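Local coordinates for protein 3'-5'-exonuclease (Saccharomyces cerevisiae, PDB 3E2V) that probably cuts double-stranded DNA and trims it from the 3' end, as a magnesium-dependent nuclease of the TatD hydrolase family, at residues A[84-90]-A[155-161]; A[195-201]-A[248-253]. All coordinates share one frame; numbering follows the deposited sequence.

Interaction 1. Residues A[84-90]-A[155-161]; sequences YHTIGVH and SFRSIGE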
loop_
_atom_site.group_PDB
_atom_site.type_symbol
_atom_site.label_atom_id
_atom_site.label_comp_id
_atom_site.label_asym_id
_atom_site.label_seq_id
_atom_site.Cartn_x
_atom_site.Cartn_y
_atom_site.Cartn_z
ATOM N N TYR A 84 -1.407 -10.505 5.305
ATOM C CA TYR A 84 -0.164 -9.938 5.796
ATOM C C TYR A 84 -0.362 -8.453 6.035
ATOM O O TYR A 84 -1.395 -7.910 5.682
ATOM C CB TYR A 84 0.974 -10.210 4.808
ATOM C CG TYR A 84 1.140 -11.688 4.537
ATOM C CD1 TYR A 84 1.563 -12.545 5.545
ATOM C CD2 TYR A 84 0.851 -12.220 3.294
ATOM C CE1 TYR A 84 1.709 -13.909 5.317
ATOM C CE2 TYR A 84 0.984 -13.589 3.053
ATOM C CZ TYR A 84 1.412 -14.423 4.063
ATOM O OH TYR A 84 1.543 -15.776 3.808
ATOM N N HIS A 85 0.601 -7.792 6.676
ATOM C CA HIS A 85 0.471 -6.346 6.854
ATOM C C HIS A 85 1.809 -5.625 6.830
ATOM O O HIS A 85 2.893 -6.244 6.910
ATOM C CB HIS A 85 -0.250 -6.034 8.163
ATOM C CG HIS A 85 0.577 -6.365 9.363
ATOM N ND1 HIS A 85 1.467 -5.468 9.908
ATOM C CD2 HIS A 85 0.721 -7.518 10.058
ATOM C CE1 HIS A 85 2.082 -6.033 10.935
ATOM N NE2 HIS A 85 1.640 -7.274 11.050
ATOM N N THR A 86 1.717 -4.303 6.740
ATOM C CA THR A 86 2.905 -3.465 6.795
ATOM C C THR A 86 2.996 -2.801 8.167
ATOM O O THR A 86 2.047 -2.853 8.975
ATOM C CB THR A 86 2.858 -2.349 5.695
ATOM O OG1 THR A 86 1.933 -1.322 6.089
ATOM C CG2 THR A 86 2.409 -2.912 4.350
ATOM N N ILE A 87 4.161 -2.191 8.425
ATOM C CA ILE A 87 4.398 -1.281 9.557
ATOM C C ILE A 87 5.206 -0.100 9.056
ATOM O O ILE A 87 6.244 -0.273 8.424
ATOM C CB ILE A 87 5.187 -1.955 10.689
ATOM C CG1 ILE A 87 4.423 -3.170 11.235
ATOM C CG2 ILE A 87 5.500 -0.927 11.803
ATOM C CD1 ILE A 87 5.213 -3.974 12.280
ATOM N N GLY A 88 4.725 1.095 9.347
ATOM C CA GLY A 88 5.402 2.314 8.891
ATOM C C GLY A 88 4.558 3.537 9.127
ATOM O O GLY A 88 3.406 3.427 9.525
ATOM N N VAL A 89 5.151 4.708 8.903
ATOM C CA VAL A 89 4.429 5.984 9.056
ATOM C C VAL A 89 4.420 6.743 7.736
ATOM O O VAL A 89 5.473 7.075 7.198
ATOM C CB VAL A 89 5.026 6.871 10.176
ATOM C CG1 VAL A 89 4.188 8.121 10.392
ATOM C CG2 VAL A 89 5.105 6.081 11.466
ATOM N N HIS A 90 3.220 6.969 7.222
ATOM C CA HIS A 90 2.949 7.577 5.918
ATOM C C HIS A 90 3.200 9.081 6.025
ATOM O O HIS A 90 3.111 9.645 7.113
ATOM C CB HIS A 90 1.470 7.247 5.666
ATOM C CG HIS A 90 0.875 7.736 4.390
ATOM N ND1 HIS A 90 0.623 9.063 4.132
ATOM C CD2 HIS A 90 0.329 7.047 3.362
ATOM C CE1 HIS A 90 0.006 9.180 2.969
ATOM N NE2 HIS A 90 -0.202 7.968 2.491
ATOM N N SER A 155 3.081 -12.296 10.378
ATOM C CA SER A 155 2.233 -11.673 9.353
ATOM C C SER A 155 2.782 -10.332 8.894
ATOM O O SER A 155 2.299 -9.791 7.893
ATOM C CB SER A 155 0.809 -11.445 9.866
ATOM O OG SER A 155 0.239 -12.634 10.389
ATOM N N PHE A 156 3.767 -9.794 9.622
ATOM C CA PHE A 156 4.443 -8.538 9.235
ATOM C C PHE A 156 5.388 -8.822 8.073
ATOM O O PHE A 156 6.399 -9.512 8.264
ATOM C CB PHE A 156 5.212 -7.991 10.453
ATOM C CG PHE A 156 6.198 -6.882 10.149
ATOM C CD1 PHE A 156 5.884 -5.830 9.279
ATOM C CD2 PHE A 156 7.428 -6.870 10.789
ATOM C CE1 PHE A 156 6.813 -4.804 9.040
ATOM C CE2 PHE A 156 8.344 -5.860 10.567
ATOM C CZ PHE A 156 8.049 -4.821 9.675
ATOM N N ARG A 157 5.077 -8.310 6.877
ATOM C CA ARG A 157 5.843 -8.696 5.672
ATOM C C ARG A 157 6.459 -7.544 4.882
ATOM O O ARG A 157 7.203 -7.797 3.951
ATOM C CB ARG A 157 4.989 -9.533 4.698
ATOM C CG ARG A 157 4.544 -10.915 5.208
ATOM C CD ARG A 157 5.712 -11.853 5.469
ATOM N NE ARG A 157 5.262 -13.145 5.999
ATOM C CZ ARG A 157 4.954 -14.211 5.257
ATOM N NH1 ARG A 157 5.032 -14.166 3.932
ATOM N NH2 ARG A 157 4.552 -15.334 5.847
ATOM N N SER A 158 6.175 -6.295 5.245
ATOM C CA SER A 158 6.706 -5.177 4.463
ATOM C C SER A 158 6.765 -3.921 5.320
ATOM O O SER A 158 5.886 -3.691 6.155
ATOM C CB SER A 158 5.804 -4.922 3.241
ATOM O OG SER A 158 6.325 -3.881 2.403
ATOM N N ILE A 159 7.807 -3.116 5.119
ATOM C CA ILE A 159 7.960 -1.837 5.813
ATOM C C ILE A 159 7.335 -0.750 4.950
ATOM O O ILE A 159 7.730 -0.575 3.793
ATOM C CB ILE A 159 9.453 -1.568 6.125
ATOM C CG1 ILE A 159 9.921 -2.552 7.218
ATOM C CG2 ILE A 159 9.679 -0.118 6.541
ATOM C CD1 ILE A 159 11.453 -2.686 7.329
ATOM N N GLY A 160 6.364 -0.042 5.514
ATOM C CA GLY A 160 5.615 0.986 4.791
ATOM C C GLY A 160 4.261 1.133 5.456
ATOM O O GLY A 160 4.028 0.463 6.456
ATOM N N GLU A 161 3.360 1.993 4.969
ATOM C CA GLU A 161 3.558 2.890 3.829
ATOM C C GLU A 161 4.456 4.054 4.211
ATOM O O GLU A 161 4.103 4.786 5.131
ATOM C CB GLU A 161 2.209 3.480 3.427
ATOM C CG GLU A 161 1.309 2.527 2.708
ATOM C CD GLU A 161 0.109 3.210 2.083
ATOM O OE1 GLU A 161 0.289 4.202 1.341
ATOM O OE2 GLU A 161 -1.016 2.741 2.337
#
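His85, Thr86 and Ile87 pair with Phe156, Ser158 and Ile159 in a parallel ladder between neighbouring strands of the TatD TIM barrel, joined by a helical beta-alpha-beta crossover. The backbone bonds run alternately: His85 N to Ser155 O, Arg157 N to His85 O, Ile87 N to Ser158 O and Gly160 N to Ile87 O. The register slips by one residue between the first two pairs, a beta bulge in which Arg157 is the extra residue.

Arg157 packs on Tyr84. A bend at chi2 (-64°) sets the guanidinium over the CE1 side of the ring, the two planes 33° apart, so that Tyr84 CE1 lies under its centre, 3.2 Å from Arg157 NH2, with NH1 over the ring face near its rim; Arg157 CG rests above the rim, 3.4 Å from Tyr84 CD1. Arg157 NE and NH1 are held by the carbonyls of Thr154 and Phe392, which fix the group over the ring. A serine at Tyr84 would probably leave the flank of the Arg157 chain without its aromatic support and open a gap beside the bulge.

On the face bearing His85, Ile87 and Phe156, Ile87 CD1 sits over the centre of the Phe156 ring, 3.6 Å from its centroid, as a CH-pi contact. Phe156 CA lies over the His85 ring, while the two rings, nearly parallel, are largely displaced from each other. His85 is kept from turning by ND1, which donates to Thr86 O at 2.8 Å, nearly straight (176°) and in the imidazole plane.

A polar contact on the face of Thr86 and Ser158 lies where the chain turns a corner, next to the cis peptide before Glu161, a magnesium ligand in a structure of this protein: Thr86 OG1, also bonded to Gly59 N, donates to Gly160 O at 2.8 Å from above the carbonyl plane.

Interaction 2. Residues A[195-201]-A[248-253]; sequences SSYPLFL and RKLVVH. With MG (magnesium ion), chain E.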
loop_
_atom_site.group_PDB
_atom_site.type_symbol
_atom_site.label_atom_id
_atom_site.label_comp_id
_atom_site.label_asym_id
_atom_site.label_seq_id
_atom_site.Cartn_x
_atom_site.Cartn_y
_atom_site.Cartn_z
ATOM N N SER A 195 16.512 -5.455 6.888
ATOM C CA SER A 195 17.120 -5.092 5.599
ATOM C C SER A 195 16.582 -5.913 4.426
ATOM O O SER A 195 16.622 -5.464 3.284
ATOM C CB SER A 195 18.646 -5.211 5.659
ATOM O OG SER A 195 19.212 -4.224 6.505
ATOM N N SER A 196 16.060 -7.098 4.717
ATOM C CA SER A 196 15.555 -7.993 3.676
ATOM C C SER A 196 14.088 -7.718 3.360
ATOM O O SER A 196 13.576 -8.186 2.343
ATOM C CB SER A 196 15.714 -9.460 4.117
ATOM O OG SER A 196 14.881 -9.776 5.224
ATOM N N TYR A 197 13.414 -6.983 4.242
ATOM C CA TYR A 197 11.989 -6.697 4.027
ATOM C C TYR A 197 11.768 -5.818 2.804
ATOM O O TYR A 197 12.508 -4.853 2.589
ATOM C CB TYR A 197 11.397 -5.982 5.237
ATOM C CG TYR A 197 10.778 -6.904 6.261
ATOM C CD1 TYR A 197 11.527 -7.913 6.871
ATOM C CD2 TYR A 197 9.451 -6.755 6.638
ATOM C CE1 TYR A 197 10.942 -8.768 7.817
ATOM C CE2 TYR A 197 8.855 -7.611 7.580
ATOM C CZ TYR A 197 9.606 -8.603 8.162
ATOM O OH TYR A 197 9.023 -9.453 9.095
ATOM N N PRO A 198 10.755 -6.136 1.992
ATOM C CA PRO A 198 10.424 -5.239 0.882
ATOM C C PRO A 198 9.822 -3.946 1.420
ATOM O O PRO A 198 9.175 -3.957 2.487
ATOM C CB PRO A 198 9.381 -6.039 0.086
ATOM C CG PRO A 198 8.729 -6.951 1.109
ATOM C CD PRO A 198 9.876 -7.327 2.036
ATOM N N LEU A 199 10.024 -2.847 0.684
ATOM C CA LEU A 199 9.466 -1.559 1.058
ATOM C C LEU A 199 8.183 -1.288 0.295
ATOM O O LEU A 199 8.104 -1.513 -0.923
ATOM C CB LEU A 199 10.475 -0.427 0.821
ATOM C CG LEU A 199 11.811 -0.541 1.575
ATOM C CD1 LEU A 199 12.680 0.675 1.265
ATOM C CD2 LEU A 199 11.585 -0.611 3.058
ATOM N N PHE A 200 7.194 -0.787 1.022
ATOM C CA PHE A 200 5.903 -0.424 0.476
ATOM C C PHE A 200 5.842 1.094 0.494
ATOM O O PHE A 200 5.676 1.714 1.552
ATOM C CB PHE A 200 4.801 -1.092 1.320
ATOM C CG PHE A 200 3.427 -0.982 0.733
ATOM C CD1 PHE A 200 3.018 -1.826 -0.288
ATOM C CD2 PHE A 200 2.548 -0.038 1.191
ATOM C CE1 PHE A 200 1.741 -1.725 -0.819
ATOM C CE2 PHE A 200 1.261 0.077 0.645
ATOM C CZ PHE A 200 0.859 -0.778 -0.348
ATOM N N LEU A 201 6.037 1.683 -0.683
ATOM C CA LEU A 201 6.359 3.104 -0.812
ATOM C C LEU A 201 5.192 3.888 -1.381
ATOM O O LEU A 201 4.492 3.430 -2.284
ATOM C CB LEU A 201 7.589 3.241 -1.699
ATOM C CG LEU A 201 8.878 2.582 -1.213
ATOM C CD1 LEU A 201 9.873 2.387 -2.360
ATOM C CD2 LEU A 201 9.491 3.319 -0.019
ATOM N N ARG A 248 16.634 -6.367 -2.231
ATOM C CA ARG A 248 15.466 -5.720 -1.617
ATOM C C ARG A 248 14.530 -5.162 -2.690
ATOM O O ARG A 248 14.961 -4.476 -3.634
ATOM C CB ARG A 248 15.897 -4.609 -0.644
ATOM C CG ARG A 248 14.829 -3.553 -0.368
ATOM C CD ARG A 248 15.251 -2.671 0.791
ATOM N NE ARG A 248 14.635 -3.117 2.037
ATOM C CZ ARG A 248 14.812 -2.510 3.205
ATOM N NH1 ARG A 248 15.641 -1.478 3.312
ATOM N NH2 ARG A 248 14.164 -2.931 4.280
ATOM N N LYS A 249 13.244 -5.474 -2.534
ATOM C CA LYS A 249 12.236 -5.017 -3.491
ATOM C C LYS A 249 11.618 -3.707 -3.026
ATOM O O LYS A 249 11.416 -3.491 -1.823
ATOM C CB LYS A 249 11.164 -6.093 -3.719
ATOM C CG LYS A 249 11.728 -7.484 -4.092
ATOM C CD LYS A 249 12.612 -7.475 -5.330
ATOM C CE LYS A 249 12.991 -8.902 -5.757
ATOM N NZ LYS A 249 13.817 -9.638 -4.750
ATOM N N LEU A 250 11.344 -2.833 -3.988
ATOM C CA LEU A 250 10.930 -1.467 -3.736
ATOM C C LEU A 250 9.616 -1.272 -4.480
ATOM O O LEU A 250 9.613 -1.094 -5.689
ATOM C CB LEU A 250 11.998 -0.506 -4.283
ATOM C CG LEU A 250 13.419 -0.722 -3.740
ATOM C CD1 LEU A 250 14.402 0.192 -4.453
ATOM C CD2 LEU A 250 13.485 -0.482 -2.236
ATOM N N VAL A 251 8.505 -1.337 -3.753
ATOM C CA VAL A 251 7.186 -1.340 -4.374
ATOM C C VAL A 251 6.572 0.038 -4.275
ATOM O O VAL A 251 6.352 0.550 -3.166
ATOM C CB VAL A 251 6.275 -2.391 -3.699
ATOM C CG1 VAL A 251 4.856 -2.320 -4.262
ATOM C CG2 VAL A 251 6.871 -3.804 -3.854
ATOM N N VAL A 252 6.331 0.655 -5.436
ATOM C CA VAL A 252 5.690 1.956 -5.476
ATOM C C VAL A 252 4.181 1.762 -5.625
ATOM O O VAL A 252 3.682 1.511 -6.729
ATOM C CB VAL A 252 6.279 2.846 -6.618
ATOM C CG1 VAL A 252 5.647 4.261 -6.584
ATOM C CG2 VAL A 252 7.813 2.917 -6.544
ATOM N N HIS A 253 3.475 1.898 -4.504
ATOM C CA HIS A 253 2.024 1.652 -4.373
ATOM C C HIS A 253 1.209 2.681 -5.150
ATOM O O HIS A 253 1.591 3.854 -5.264
ATOM C CB HIS A 253 1.671 1.648 -2.841
ATOM C CG HIS A 253 0.219 1.833 -2.473
ATOM N ND1 HIS A 253 -0.798 1.015 -2.931
ATOM C CD2 HIS A 253 -0.364 2.700 -1.599
ATOM C CE1 HIS A 253 -1.947 1.397 -2.393
ATOM N NE2 HIS A 253 -1.714 2.422 -1.589
HETATM MG MG MG E . -3.384 3.594 -0.736
HETATM O O HOH W 1 12.657 -7.368 -0.377
HETATM O O HOH W 2 -4.859 4.564 0.329
HETATM O O HOH W 3 -3.596 5.015 -2.143
HETATM O O HOH W 4 -3.136 2.444 0.953
HETATM O O HOH W 5 -1.668 5.354 0.039
#
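Phe200 and His253 form an offset stack, with ring centroids 4.8 Å apart and planes inclined by 29°. Phe200 CZ comes over one imidazole face, 3.4 Å from His253 CG, while His253 CB lies over the phenyl face near its rim. Having CG anti to the backbone N in both residues (chi1 -171° in Phe200, 162° in His253) turns the two rings toward each other.

Behind them, neighbouring parallel strands of the TIM barrel join Leu199 to Lys249 and Val251, and Leu201 to Val251 and His253, through their backbones. Leu199 and Leu250 run alongside each other in the same direction, and CD1 of Leu199 meets CD2 of Leu250 at 3.8 Å.

At the other end Arg248, bent at chi3, grips Tyr197 O side-on: NE (2.8 Å) and NH2 (3.0 Å) both donate to that one oxygen in the guanidinium plane. Leu199 CD2 covers one guanidinium face and Ser195 O the opposite one; NH1 reaches Ser188.

His253 NE2 binds the magnesium ion at 2.2 Å, alongside Asp303 and waters, and ND1 bonds to Glu301. With both nitrogens engaged and one face against Phe200, the imidazole has little freedom to turn away from the metal.

In the fold
Interactions 1 and 2, with centres about 10 Å apart, are two steps round one barrel: strand 156-165 lies between strands 82-87 and 199-204, and strand 250-252 follows. They are tied directly: Ile159 O and Phe200 N lie 2.8 Å apart, a probable hydrogen bond, as do Phe156 O and Tyr197 OH. At the metal end, Phe200 packs against Glu161 as well as His253. In the conformer described, the nearest side-chain atoms of Glu161 are about 3 Å from those of His253 and about 4 Å from the magnesium ion, which Glu161 does not bind here although it is a ligand in a structure of this protein. Both contacts carry a metal-site residue, consistent with a site at the barrel's C-terminal side.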